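Local coordinates for Ycf48-like protein (Thermosynechococcus elongatus, PDB 5OJ5) that binds the C-terminal prepropeptide of the D1 protein and probably acts in early photosystem II assembly and in replacing photodamaged D1, at residues L59-I64 with R101-F107; N152-E156 with T167-G171; V161-Y165 with Q175-Q179; R186-S191 with L227-F232. One frame throughout, in Å; residues are numbered along the deposited sequence.

Contact 1: L59-I64 with R101-F107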
loop_
_atom_site.group_PDB
_atom_site.type_symbol
_atom_site.label_atom_id
_atom_site.label_comp_id
_atom_site.label_asym_id
_atom_site.label_seq_id
_atom_site.Cartn_x
_atom_site.Cartn_y
_atom_site.Cartn_z
ATOM N N LEU A 59 8.521 2.480 0.499
ATOM C CA LEU A 59 7.459 1.876 -0.290
ATOM C C LEU A 59 6.508 0.995 0.486
ATOM O O LEU A 59 5.367 0.812 0.050
ATOM C CB LEU A 59 8.053 1.117 -1.464
ATOM C CG LEU A 59 8.859 1.998 -2.431
ATOM C CD1 LEU A 59 9.501 1.109 -3.496
ATOM C CD2 LEU A 59 7.941 3.039 -3.078
ATOM N N ASP A 60 6.934 0.387 1.589
ATOM C CA ASP A 60 6.044 -0.520 2.309
ATOM C C ASP A 60 6.529 -0.688 3.737
ATOM O O ASP A 60 7.682 -0.377 4.075
ATOM C CB ASP A 60 5.917 -1.861 1.580
ATOM C CG ASP A 60 4.647 -2.620 1.947
ATOM O OD1 ASP A 60 3.681 -2.014 2.508
ATOM O OD2 ASP A 60 4.626 -3.829 1.643
ATOM N N MET A 61 5.648 -1.236 4.581
ATOM C CA MET A 61 5.898 -1.418 6.003
ATOM C C MET A 61 5.060 -2.586 6.492
ATOM O O MET A 61 3.924 -2.733 6.074
ATOM C CB MET A 61 5.580 -0.108 6.737
ATOM C CG MET A 61 5.795 -0.124 8.242
ATOM S SD MET A 61 5.213 1.349 9.105
ATOM C CE MET A 61 6.221 2.617 8.376
ATOM N N SER A 62 5.605 -3.363 7.429
ATOM C CA SER A 62 4.860 -4.463 8.044
ATOM C C SER A 62 5.372 -4.710 9.448
ATOM O O SER A 62 6.579 -4.561 9.708
ATOM C CB SER A 62 4.972 -5.724 7.175
ATOM O OG SER A 62 4.149 -6.772 7.663
ATOM N N PHE A 63 4.470 -5.083 10.350
ATOM C CA PHE A 63 4.800 -5.318 11.736
ATOM C C PHE A 63 4.721 -6.803 12.104
ATOM O O PHE A 63 3.804 -7.530 11.698
ATOM C CB PHE A 63 3.903 -4.492 12.663
ATOM C CG PHE A 63 4.399 -3.083 12.842
ATOM C CD1 PHE A 63 5.165 -2.720 13.948
ATOM C CD2 PHE A 63 4.162 -2.130 11.890
ATOM C CE1 PHE A 63 5.674 -1.441 14.083
ATOM C CE2 PHE A 63 4.690 -0.827 12.033
ATOM C CZ PHE A 63 5.449 -0.504 13.123
ATOM N N ILE A 64 5.672 -7.231 12.924
ATOM C CA ILE A 64 5.618 -8.530 13.588
ATOM C C ILE A 64 4.578 -8.518 14.693
ATOM O O ILE A 64 3.790 -9.451 14.844
ATOM C CB ILE A 64 7.008 -8.834 14.168
ATOM C CG1 ILE A 64 7.992 -9.055 13.020
ATOM C CG2 ILE A 64 6.953 -10.046 15.110
ATOM C CD1 ILE A 64 9.387 -8.687 13.191
ATOM N N ARG A 101 14.760 -1.979 -5.856
ATOM C CA ARG A 101 13.577 -1.304 -5.342
ATOM C C ARG A 101 12.823 -2.344 -4.540
ATOM O O ARG A 101 12.239 -3.264 -5.119
ATOM C CB ARG A 101 12.765 -0.823 -6.528
ATOM C CG ARG A 101 11.505 -0.134 -6.162
ATOM C CD ARG A 101 10.691 0.134 -7.437
ATOM N NE ARG A 101 9.389 0.711 -7.158
ATOM C CZ ARG A 101 9.143 2.010 -6.985
ATOM N NH1 ARG A 101 10.103 2.940 -7.110
ATOM N NH2 ARG A 101 7.900 2.396 -6.727
ATOM N N PHE A 102 12.845 -2.241 -3.194
ATOM C CA PHE A 102 12.089 -3.164 -2.359
ATOM C C PHE A 102 10.657 -2.666 -2.312
ATOM O O PHE A 102 10.368 -1.644 -1.689
ATOM C CB PHE A 102 12.676 -3.256 -0.956
ATOM C CG PHE A 102 14.025 -3.927 -0.841
ATOM C CD1 PHE A 102 14.520 -4.838 -1.744
ATOM C CD2 PHE A 102 14.789 -3.672 0.291
ATOM C CE1 PHE A 102 15.758 -5.446 -1.533
ATOM C CE2 PHE A 102 15.976 -4.311 0.514
ATOM C CZ PHE A 102 16.471 -5.176 -0.429
ATOM N N ASN A 103 9.778 -3.368 -3.027
ATOM C CA ASN A 103 8.417 -2.960 -3.302
ATOM C C ASN A 103 7.454 -3.354 -2.184
ATOM O O ASN A 103 6.389 -2.747 -2.061
ATOM C CB ASN A 103 7.940 -3.678 -4.637
ATOM C CG ASN A 103 8.491 -3.129 -5.852
ATOM O OD1 ASN A 103 8.714 -1.934 -5.976
ATOM N ND2 ASN A 103 8.665 -4.005 -6.813
ATOM N N SER A 104 7.773 -4.412 -1.431
ATOM C CA SER A 104 6.772 -5.042 -0.581
ATOM C C SER A 104 7.484 -5.768 0.537
ATOM O O SER A 104 8.479 -6.453 0.297
ATOM C CB SER A 104 5.944 -5.991 -1.424
ATOM O OG SER A 104 4.984 -6.732 -0.713
ATOM N N VAL A 105 6.947 -5.640 1.760
ATOM C CA VAL A 105 7.404 -6.405 2.912
ATOM C C VAL A 105 6.167 -6.909 3.634
ATOM O O VAL A 105 5.169 -6.184 3.758
ATOM C CB VAL A 105 8.308 -5.579 3.850
ATOM C CG1 VAL A 105 7.622 -4.286 4.361
ATOM C CG2 VAL A 105 8.836 -6.413 5.025
ATOM N N SER A 106 6.223 -8.156 4.118
ATOM C CA SER A 106 5.064 -8.718 4.814
ATOM C C SER A 106 5.531 -9.703 5.853
ATOM O O SER A 106 6.252 -10.653 5.523
ATOM C CB SER A 106 4.160 -9.407 3.805
ATOM O OG SER A 106 3.033 -9.997 4.421
ATOM N N PHE A 107 5.058 -9.518 7.078
ATOM C CA PHE A 107 5.287 -10.462 8.181
ATOM C C PHE A 107 3.974 -11.092 8.607
ATOM O O PHE A 107 2.905 -10.474 8.574
ATOM C CB PHE A 107 5.872 -9.730 9.402
ATOM C CG PHE A 107 7.364 -9.517 9.286
ATOM C CD1 PHE A 107 8.251 -10.420 9.883
ATOM C CD2 PHE A 107 7.898 -8.445 8.553
ATOM C CE1 PHE A 107 9.614 -10.276 9.775
ATOM C CE2 PHE A 107 9.307 -8.302 8.438
ATOM C CZ PHE A 107 10.144 -9.227 9.048
HETATM O O HOH W 1 2.890 -5.122 0.069
HETATM O O HOH W 2 1.663 -8.815 10.279
#

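Contact 2: N152-E156 with T167-G171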
loop_
_atom_site.group_PDB
_atom_site.type_symbol
_atom_site.label_atom_id
_atom_site.label_comp_id
_atom_site.label_asym_id
_atom_site.label_seq_id
_atom_site.Cartn_x
_atom_site.Cartn_y
_atom_site.Cartn_z
ATOM N N ASN A 152 3.554 -19.781 8.734
ATOM C CA ASN A 152 3.842 -21.198 8.746
ATOM C C ASN A 152 4.325 -21.707 7.412
ATOM O O ASN A 152 3.926 -22.800 7.001
ATOM C CB ASN A 152 2.626 -21.988 9.244
ATOM C CG ASN A 152 2.279 -21.640 10.678
ATOM O OD1 ASN A 152 3.016 -21.979 11.587
ATOM N ND2 ASN A 152 1.166 -20.946 10.880
ATOM N N GLY A 153 5.193 -20.926 6.737
ATOM C CA GLY A 153 5.803 -21.368 5.509
ATOM C C GLY A 153 5.058 -21.021 4.245
ATOM O O GLY A 153 5.555 -21.319 3.145
ATOM N N SER A 154 3.891 -20.393 4.343
ATOM C CA SER A 154 3.101 -20.084 3.162
ATOM C C SER A 154 3.148 -18.589 2.852
ATOM O O SER A 154 3.193 -17.739 3.749
ATOM C CB SER A 154 1.652 -20.508 3.393
ATOM O OG SER A 154 1.480 -21.931 3.332
ATOM N N ALA A 155 3.100 -18.284 1.554
ATOM C CA ALA A 155 3.067 -16.888 1.115
ATOM C C ALA A 155 2.508 -16.853 -0.297
ATOM O O ALA A 155 2.555 -17.847 -1.032
ATOM C CB ALA A 155 4.446 -16.252 1.142
ATOM N N GLU A 156 1.995 -15.695 -0.684
ATOM C CA GLU A 156 1.582 -15.448 -2.059
ATOM C C GLU A 156 2.311 -14.256 -2.617
ATOM O O GLU A 156 2.583 -13.300 -1.916
ATOM C CB GLU A 156 0.138 -15.269 -2.161
ATOM C CG GLU A 156 -0.528 -14.366 -1.350
ATOM C CD GLU A 156 -2.032 -14.669 -1.351
ATOM O OE1 GLU A 156 -2.799 -13.709 -1.418
ATOM O OE2 GLU A 156 -2.481 -15.851 -1.330
ATOM N N THR A 167 3.495 -20.236 -2.418
ATOM C CA THR A 167 4.351 -21.252 -1.823
ATOM C C THR A 167 3.708 -21.730 -0.535
ATOM O O THR A 167 3.056 -20.960 0.186
ATOM C CB THR A 167 5.789 -20.727 -1.536
ATOM O OG1 THR A 167 6.634 -21.807 -1.132
ATOM C CG2 THR A 167 5.816 -19.666 -0.446
ATOM N N LYS A 168 3.966 -23.004 -0.232
ATOM C CA LYS A 168 3.594 -23.599 1.048
ATOM C C LYS A 168 4.816 -24.144 1.758
ATOM O O LYS A 168 4.668 -24.748 2.826
ATOM C CB LYS A 168 2.566 -24.695 0.832
ATOM C CG LYS A 168 1.284 -24.198 0.235
ATOM C CD LYS A 168 0.340 -25.384 -0.066
ATOM C CE LYS A 168 -0.956 -24.958 -0.688
ATOM N NZ LYS A 168 -1.785 -26.161 -1.026
ATOM N N ASP A 169 6.009 -24.012 1.174
ATOM C CA ASP A 169 7.205 -24.639 1.734
ATOM C C ASP A 169 8.334 -23.623 1.838
ATOM O O ASP A 169 9.497 -23.894 1.504
ATOM C CB ASP A 169 7.621 -25.899 0.981
ATOM C CG ASP A 169 7.976 -25.674 -0.492
ATOM O OD1 ASP A 169 7.848 -24.561 -1.020
ATOM O OD2 ASP A 169 8.393 -26.679 -1.120
ATOM N N SER A 170 7.994 -22.431 2.309
ATOM C CA SER A 170 8.991 -21.417 2.647
ATOM C C SER A 170 9.775 -20.959 1.427
ATOM O O SER A 170 10.917 -20.544 1.532
ATOM C CB SER A 170 9.898 -21.837 3.803
ATOM O OG SER A 170 9.148 -22.087 4.949
ATOM N N GLY A 171 9.140 -20.986 0.258
ATOM C CA GLY A 171 9.707 -20.442 -0.951
ATOM C C GLY A 171 10.550 -21.410 -1.751
ATOM O O GLY A 171 11.098 -21.001 -2.779
HETATM O O HOH W 3 2.941 -23.746 4.708
#

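Contact 3: V161-Y165 with Q175-Q179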
loop_
_atom_site.group_PDB
_atom_site.type_symbol
_atom_site.label_atom_id
_atom_site.label_comp_id
_atom_site.label_asym_id
_atom_site.label_seq_id
_atom_site.Cartn_x
_atom_site.Cartn_y
_atom_site.Cartn_z
ATOM N N VAL A 161 3.161 -7.688 -13.635
ATOM C CA VAL A 161 2.218 -7.907 -14.700
ATOM C C VAL A 161 1.125 -8.880 -14.285
ATOM O O VAL A 161 0.391 -9.415 -15.129
ATOM C CB VAL A 161 2.888 -8.321 -16.013
ATOM C CG1 VAL A 161 3.759 -7.158 -16.522
ATOM C CG2 VAL A 161 3.679 -9.603 -15.865
ATOM N N GLY A 162 0.939 -9.083 -12.967
ATOM C CA GLY A 162 -0.218 -9.790 -12.486
ATOM C C GLY A 162 -0.120 -11.293 -12.486
ATOM O O GLY A 162 -1.138 -11.957 -12.259
ATOM N N ALA A 163 1.070 -11.890 -12.685
ATOM C CA ALA A 163 1.174 -13.336 -12.477
ATOM C C ALA A 163 1.169 -13.601 -10.975
ATOM O O ALA A 163 1.747 -12.833 -10.201
ATOM C CB ALA A 163 2.458 -13.867 -13.137
ATOM N N ILE A 164 0.434 -14.629 -10.559
ATOM C CA ILE A 164 0.180 -14.899 -9.149
ATOM C C ILE A 164 0.697 -16.293 -8.819
ATOM O O ILE A 164 0.364 -17.261 -9.514
ATOM C CB ILE A 164 -1.321 -14.814 -8.813
ATOM C CG1 ILE A 164 -1.894 -13.468 -9.242
ATOM C CG2 ILE A 164 -1.542 -15.108 -7.324
ATOM C CD1 ILE A 164 -3.385 -13.302 -8.934
ATOM N N TYR A 165 1.494 -16.393 -7.761
ATOM C CA TYR A 165 2.110 -17.634 -7.308
ATOM C C TYR A 165 1.904 -17.805 -5.809
ATOM O O TYR A 165 1.809 -16.829 -5.066
ATOM C CB TYR A 165 3.614 -17.614 -7.571
ATOM C CG TYR A 165 3.916 -17.528 -9.027
ATOM C CD1 TYR A 165 4.151 -18.670 -9.774
ATOM C CD2 TYR A 165 3.936 -16.281 -9.672
ATOM C CE1 TYR A 165 4.361 -18.586 -11.141
ATOM C CE2 TYR A 165 4.161 -16.179 -11.009
ATOM C CZ TYR A 165 4.355 -17.343 -11.736
ATOM O OH TYR A 165 4.584 -17.217 -13.071
ATOM N N GLN A 175 3.679 -22.557 -6.801
ATOM C CA GLN A 175 2.619 -22.995 -7.701
ATOM C C GLN A 175 2.053 -21.767 -8.390
ATOM O O GLN A 175 1.727 -20.779 -7.737
ATOM C CB GLN A 175 1.520 -23.682 -6.890
ATOM C CG GLN A 175 0.141 -23.833 -7.619
ATOM C CD GLN A 175 -0.941 -24.359 -6.677
ATOM O OE1 GLN A 175 -0.685 -24.534 -5.490
ATOM N NE2 GLN A 175 -2.168 -24.518 -7.182
ATOM N N ALA A 176 1.924 -21.846 -9.693
ATOM C CA ALA A 176 1.311 -20.788 -10.471
ATOM C C ALA A 176 -0.195 -20.849 -10.318
ATOM O O ALA A 176 -0.823 -21.884 -10.571
ATOM C CB ALA A 176 1.724 -20.939 -11.928
ATOM N N LEU A 177 -0.783 -19.769 -9.863
ATOM C CA LEU A 177 -2.225 -19.621 -9.805
ATOM C C LEU A 177 -2.753 -18.870 -11.003
ATOM O O LEU A 177 -3.813 -19.233 -11.520
ATOM C CB LEU A 177 -2.657 -18.896 -8.532
ATOM C CG LEU A 177 -2.153 -19.521 -7.244
ATOM C CD1 LEU A 177 -2.665 -18.696 -6.089
ATOM C CD2 LEU A 177 -2.519 -20.949 -7.128
ATOM N N VAL A 178 -2.019 -17.855 -11.460
ATOM C CA VAL A 178 -2.382 -17.099 -12.654
ATOM C C VAL A 178 -1.103 -16.880 -13.438
ATOM O O VAL A 178 -0.148 -16.294 -12.919
ATOM C CB VAL A 178 -3.022 -15.731 -12.323
ATOM C CG1 VAL A 178 -3.234 -14.895 -13.593
ATOM C CG2 VAL A 178 -4.334 -15.915 -11.575
ATOM N N GLN A 179 -1.091 -17.325 -14.705
ATOM C CA GLN A 179 0.035 -17.092 -15.601
ATOM C C GLN A 179 -0.319 -16.184 -16.755
ATOM O O GLN A 179 0.571 -15.833 -17.543
ATOM C CB GLN A 179 0.522 -18.423 -16.193
ATOM C CG GLN A 179 1.077 -19.316 -15.132
ATOM C CD GLN A 179 1.738 -20.548 -15.685
ATOM O OE1 GLN A 179 2.846 -20.482 -16.187
ATOM N NE2 GLN A 179 1.072 -21.685 -15.559
HETATM O O HOH W 4 4.733 -19.105 -14.826
#

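Contact 4: R186-S191 with L227-F232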
loop_
_atom_site.group_PDB
_atom_site.type_symbol
_atom_site.label_atom_id
_atom_site.label_comp_id
_atom_site.label_asym_id
_atom_site.label_seq_id
_atom_site.Cartn_x
_atom_site.Cartn_y
_atom_site.Cartn_z
ATOM N N ARG A 186 -0.933 -0.294 -12.649
ATOM C CA ARG A 186 -0.744 1.018 -12.058
ATOM C C ARG A 186 -0.836 0.976 -10.527
ATOM O O ARG A 186 -0.187 1.764 -9.832
ATOM C CB ARG A 186 -1.828 1.967 -12.621
ATOM C CG ARG A 186 -1.661 3.403 -12.240
ATOM C CD ARG A 186 -2.744 4.216 -12.871
ATOM N NE ARG A 186 -2.452 5.632 -12.852
ATOM C CZ ARG A 186 -1.932 6.357 -13.847
ATOM N NH1 ARG A 186 -1.584 5.857 -15.041
ATOM N NH2 ARG A 186 -1.740 7.654 -13.629
ATOM N N ASN A 187 -1.639 0.075 -9.985
ATOM C CA ASN A 187 -1.837 -0.063 -8.550
ATOM C C ASN A 187 -2.452 -1.432 -8.335
ATOM O O ASN A 187 -3.078 -1.990 -9.243
ATOM C CB ASN A 187 -2.710 1.066 -7.962
ATOM C CG ASN A 187 -1.894 2.199 -7.388
ATOM O OD1 ASN A 187 -0.955 1.966 -6.631
ATOM N ND2 ASN A 187 -2.268 3.436 -7.694
ATOM N N LEU A 188 -2.273 -1.954 -7.119
ATOM C CA LEU A 188 -2.707 -3.286 -6.736
ATOM C C LEU A 188 -3.060 -3.253 -5.263
ATOM O O LEU A 188 -2.262 -2.772 -4.460
ATOM C CB LEU A 188 -1.547 -4.269 -6.974
ATOM C CG LEU A 188 -1.750 -5.704 -6.523
ATOM C CD1 LEU A 188 -2.862 -6.399 -7.283
ATOM C CD2 LEU A 188 -0.445 -6.490 -6.656
ATOM N N ASN A 189 -4.215 -3.795 -4.896
ATOM C CA ASN A 189 -4.598 -3.886 -3.480
ATOM C C ASN A 189 -5.256 -5.226 -3.225
ATOM O O ASN A 189 -5.827 -5.850 -4.129
ATOM C CB ASN A 189 -5.502 -2.721 -3.054
ATOM C CG ASN A 189 -4.698 -1.530 -2.607
ATOM O OD1 ASN A 189 -3.851 -1.668 -1.719
ATOM N ND2 ASN A 189 -4.898 -0.384 -3.224
ATOM N N ARG A 190 -5.207 -5.654 -1.971
ATOM C CA ARG A 190 -5.663 -6.957 -1.513
ATOM C C ARG A 190 -6.791 -6.816 -0.493
ATOM O O ARG A 190 -6.783 -5.882 0.321
ATOM C CB ARG A 190 -4.474 -7.691 -0.859
ATOM C CG ARG A 190 -4.769 -9.142 -0.551
ATOM C CD ARG A 190 -3.562 -9.778 0.128
ATOM N NE ARG A 190 -3.619 -11.234 0.170
ATOM C CZ ARG A 190 -4.179 -11.942 1.152
ATOM N NH1 ARG A 190 -4.765 -11.335 2.183
ATOM N NH2 ARG A 190 -4.173 -13.268 1.069
ATOM N N SER A 191 -7.752 -7.730 -0.525
ATOM C CA SER A 191 -8.832 -7.749 0.462
ATOM C C SER A 191 -8.477 -8.722 1.603
ATOM O O SER A 191 -7.611 -9.588 1.478
ATOM C CB SER A 191 -10.136 -8.150 -0.184
ATOM O OG SER A 191 -10.233 -9.558 -0.217
ATOM N N LEU A 227 -8.774 5.899 -14.120
ATOM C CA LEU A 227 -8.552 5.373 -12.785
ATOM C C LEU A 227 -7.115 5.578 -12.363
ATOM O O LEU A 227 -6.177 5.462 -13.159
ATOM C CB LEU A 227 -8.819 3.871 -12.810
ATOM C CG LEU A 227 -10.258 3.453 -12.942
ATOM C CD1 LEU A 227 -10.363 2.032 -13.366
ATOM C CD2 LEU A 227 -10.966 3.653 -11.554
ATOM N N HIS A 228 -6.938 5.877 -11.086
ATOM C CA HIS A 228 -5.620 5.948 -10.495
ATOM C C HIS A 228 -5.334 4.839 -9.496
ATOM O O HIS A 228 -4.287 4.199 -9.544
ATOM C CB HIS A 228 -5.357 7.259 -9.775
ATOM C CG HIS A 228 -3.968 7.288 -9.269
ATOM N ND1 HIS A 228 -2.893 7.165 -10.126
ATOM C CD2 HIS A 228 -3.467 7.207 -8.013
ATOM C CE1 HIS A 228 -1.779 7.108 -9.425
ATOM N NE2 HIS A 228 -2.097 7.139 -8.143
ATOM N N ASN A 229 -6.261 4.585 -8.569
ATOM C CA ASN A 229 -6.071 3.590 -7.519
ATOM C C ASN A 229 -7.424 3.018 -7.142
ATOM O O ASN A 229 -8.446 3.678 -7.324
ATOM C CB ASN A 229 -5.340 4.188 -6.299
ATOM C CG ASN A 229 -4.678 3.155 -5.405
ATOM O OD1 ASN A 229 -4.770 1.938 -5.639
ATOM N ND2 ASN A 229 -3.988 3.634 -4.369
ATOM N N MET A 230 -7.402 1.785 -6.640
ATOM C CA MET A 230 -8.620 1.116 -6.185
ATOM C C MET A 230 -8.255 0.203 -5.039
ATOM O O MET A 230 -7.132 -0.328 -4.992
ATOM C CB MET A 230 -9.273 0.260 -7.258
ATOM C CG MET A 230 -9.802 1.087 -8.410
ATOM S SD MET A 230 -10.590 0.096 -9.704
ATOM C CE MET A 230 -12.062 -0.393 -8.839
ATOM N N GLY A 231 -9.224 -0.054 -4.154
ATOM C CA GLY A 231 -9.045 -0.974 -3.049
ATOM C C GLY A 231 -10.351 -1.387 -2.468
ATOM O O GLY A 231 -11.409 -1.152 -3.061
ATOM N N PHE A 232 -10.276 -2.022 -1.303
ATOM C CA PHE A 232 -11.441 -2.595 -0.649
ATOM C C PHE A 232 -11.810 -1.811 0.588
ATOM O O PHE A 232 -10.933 -1.300 1.284
ATOM C CB PHE A 232 -11.150 -4.052 -0.269
ATOM C CG PHE A 232 -10.858 -4.913 -1.463
ATOM C CD1 PHE A 232 -11.886 -5.552 -2.118
ATOM C CD2 PHE A 232 -9.546 -5.073 -1.939
ATOM C CE1 PHE A 232 -11.627 -6.335 -3.243
ATOM C CE2 PHE A 232 -9.298 -5.859 -3.069
ATOM C CZ PHE A 232 -10.326 -6.484 -3.692
HETATM O O HOH W 5 -1.449 5.864 -6.013
HETATM O O HOH W 6 -2.895 1.833 -2.406
HETATM O O HOH W 7 -7.617 -2.784 -0.353
#

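Contact 1: L59-I64 with R101-F107
Two first strands of successive propeller blades run side by side, 19° from parallel and 5.6 Å apart at their axes, joined by side chains. At the start of 101-107, Leu59 CD1 packs 3.6 Å from Arg101 CG, lies over one face of the guanidinium and reaches to 3.4 Å from Phe102 O. Asn103 OD1 comes to 4.0 Å from Leu59 CD1, while ND2 bonds to Pro144 O and Glu117. Ser104 OG shares a water with Asp60 OD2, and the same carboxylate oxygen accepts Val105 N at 2.9 Å. Val105 CG1 lies beside Met61 N, 3.6 Å away. Two residues on, the pattern recurs: Phe107 N donates to Ser62 OG at 3.0 Å, while Ile64 CD1 sits 4.1 Å from the centroid of the Phe107 ring in a CH-pi contact. Each strand pairs within its own blade, 58-63 with 69-73 and 101-108 with 111-117, and Ser104 OG and Ser106 OG pass the same kind of link on to Ile147 N and Ala149 N of strand 144-151.

Contact 2: N152-E156 with T167-G171
Main-chain hydrogen bonds carry this contact. Ala155 and Thr167 form an antiparallel hydrogen-bonded pair, with Thr167 N to Ala155 O at 2.9 Å and Ala155 N to Thr167 O at 3.0 Å. Beyond the pair the chain of 167-171 curls away from the strand, and Ser170 N reaches back to Gly153 O at 2.8 Å. A water bridges the two segments, donating to Asn152 O and Lys168 O and accepting from Ser154 OG. The curl is held from inside by Thr167 OG1, which accepts Asp169 N at 3.3 Å as an ST turn and Gly171 N at 3.0 Å; this hydroxyl also bonds to Asn173 O, and the Asp169 carboxylate to Asn173 ND2. Packing is light: Ser154 CA lies 3.1 Å from Thr167 O in a CA-H...O contact, and Ala155 CB meets Thr167 CG2 at 4.0 Å on the face where both touch Trp113. Gly153 presses against the loop where a CB would come 3.3 Å from Ser170 OG. Thr167, Asp169, Gly171 and Trp174 fit the Asp-box (BNR) repeat, a turn between the third and fourth strands of a propeller blade. Since the direct hydrogen bonds across run between backbone atoms, the loop is fixed to strand 154-159, the second of its blade, chiefly by its main-chain path, which Thr167 and Asp169 stabilise from within.

Contact 3: V161-Y165 with Q175-Q179
A classic beta bulge shapes this hairpin between the third strand and the outermost, fourth strand of a beta-propeller blade. Leu177 and Val178 both stand opposite Ile164, whose carbonyl oxygen takes two amides at once, Leu177 N at 2.8 Å and Val178 N at 3.1 Å; Ile164 N returns a bond to Val178 O at 2.9 Å. The extra residue puts two neighbouring side chains around one: Ile164 is the bump, its CG2 4.0 Å from Leu177 CD1 and its CD1 3.8 Å from Val178 CG2. Past the bulge the register has slipped by one, so Tyr165 pairs with Ala176 as a non-hydrogen-bonded pair with CA atoms only 4.5 Å apart. On that face a large residue lies against a small one: Tyr165 CE1 rests 3.6 Å from Ala176 CB, the methyl taking little space beside the ring, and a water spans Tyr165 OH and Gln179 OE1. The backbones also fit closely, with Tyr165 CA 3.2 Å from Gln175 O and Ala163 CA 3.3 Å from Val178 O in CA-H...O contacts. Ile164, Leu177 and Val178 all abut Trp209 of strand 205-209 in the next blade, and Gly162 O bonds to Trp216 NE1. Tyr165, on the other face, packs on Leu140, Pro141 and Trp174, while its backbone pairs with Met157 of strand 154-159.

Contact 4: R186-S191 with L227-F232
Strands 187-190 and 227-232 open successive blades and run almost exactly parallel, 4° apart, with their axes 6.3 Å from each other at closest. Direct hydrogen bonds across the gap start from side chains. Asn187 ND2 donates to His228 O and Asn189 ND2 to Met230 O, each at 2.8 Å, the same link repeated two residues on. Before them, Arg186 NE donates to His228 ND1 at 3.2 Å, while Arg186 NH1 bonds to Ser201 O. Waters add three further links: one between Asn187 ND2 and His228 NE2, one accepting from both Asn189 ND2 and Asn229 ND2, and one that donates to Arg190 O and accepts Phe232 N. Asn229 ND2 also bonds to Leu273 O of the following blade. Ring packing is mainly at Phe232. Ser191 CB lies over its ring, 3.5 Å from the centroid and 8° off the normal, a CH-pi contact, with Asn189 O at the ring edge, 3.6 Å from Phe232 CE2. Separately, Asn187 ND2 sits over a face of the imidazole of His228. With asparagine amides and water filling the gap, the two blades are joined mainly by polar side chains and water, with the Phe232 ring closing the far end, in place of a continuous sheet, and His228 ND1 must serve as an acceptor for Arg186 in this conformer.

In the fold
All four contacts belong to one seven-bladed beta-propeller. Contacts 1 and 4 join the first strands of successive blades beside the central pore, with centres about 17 Å apart and no touch between them. Contacts 2 and 3 build the outer part of the single blade 144-178, their centres about 15 Å apart and about 22 and 20 Å from the chain centre; they meet where Glu156 CB lies 3.7 Å from Tyr165 O. Glu156 also reaches inward, its OE1 forming a 2.9 Å salt bridge to Arg190 NH2 of contact 4, which ties that blade to the next. The Arg-rich patch, 202-226, lies in the chain between the two segments of contact 4.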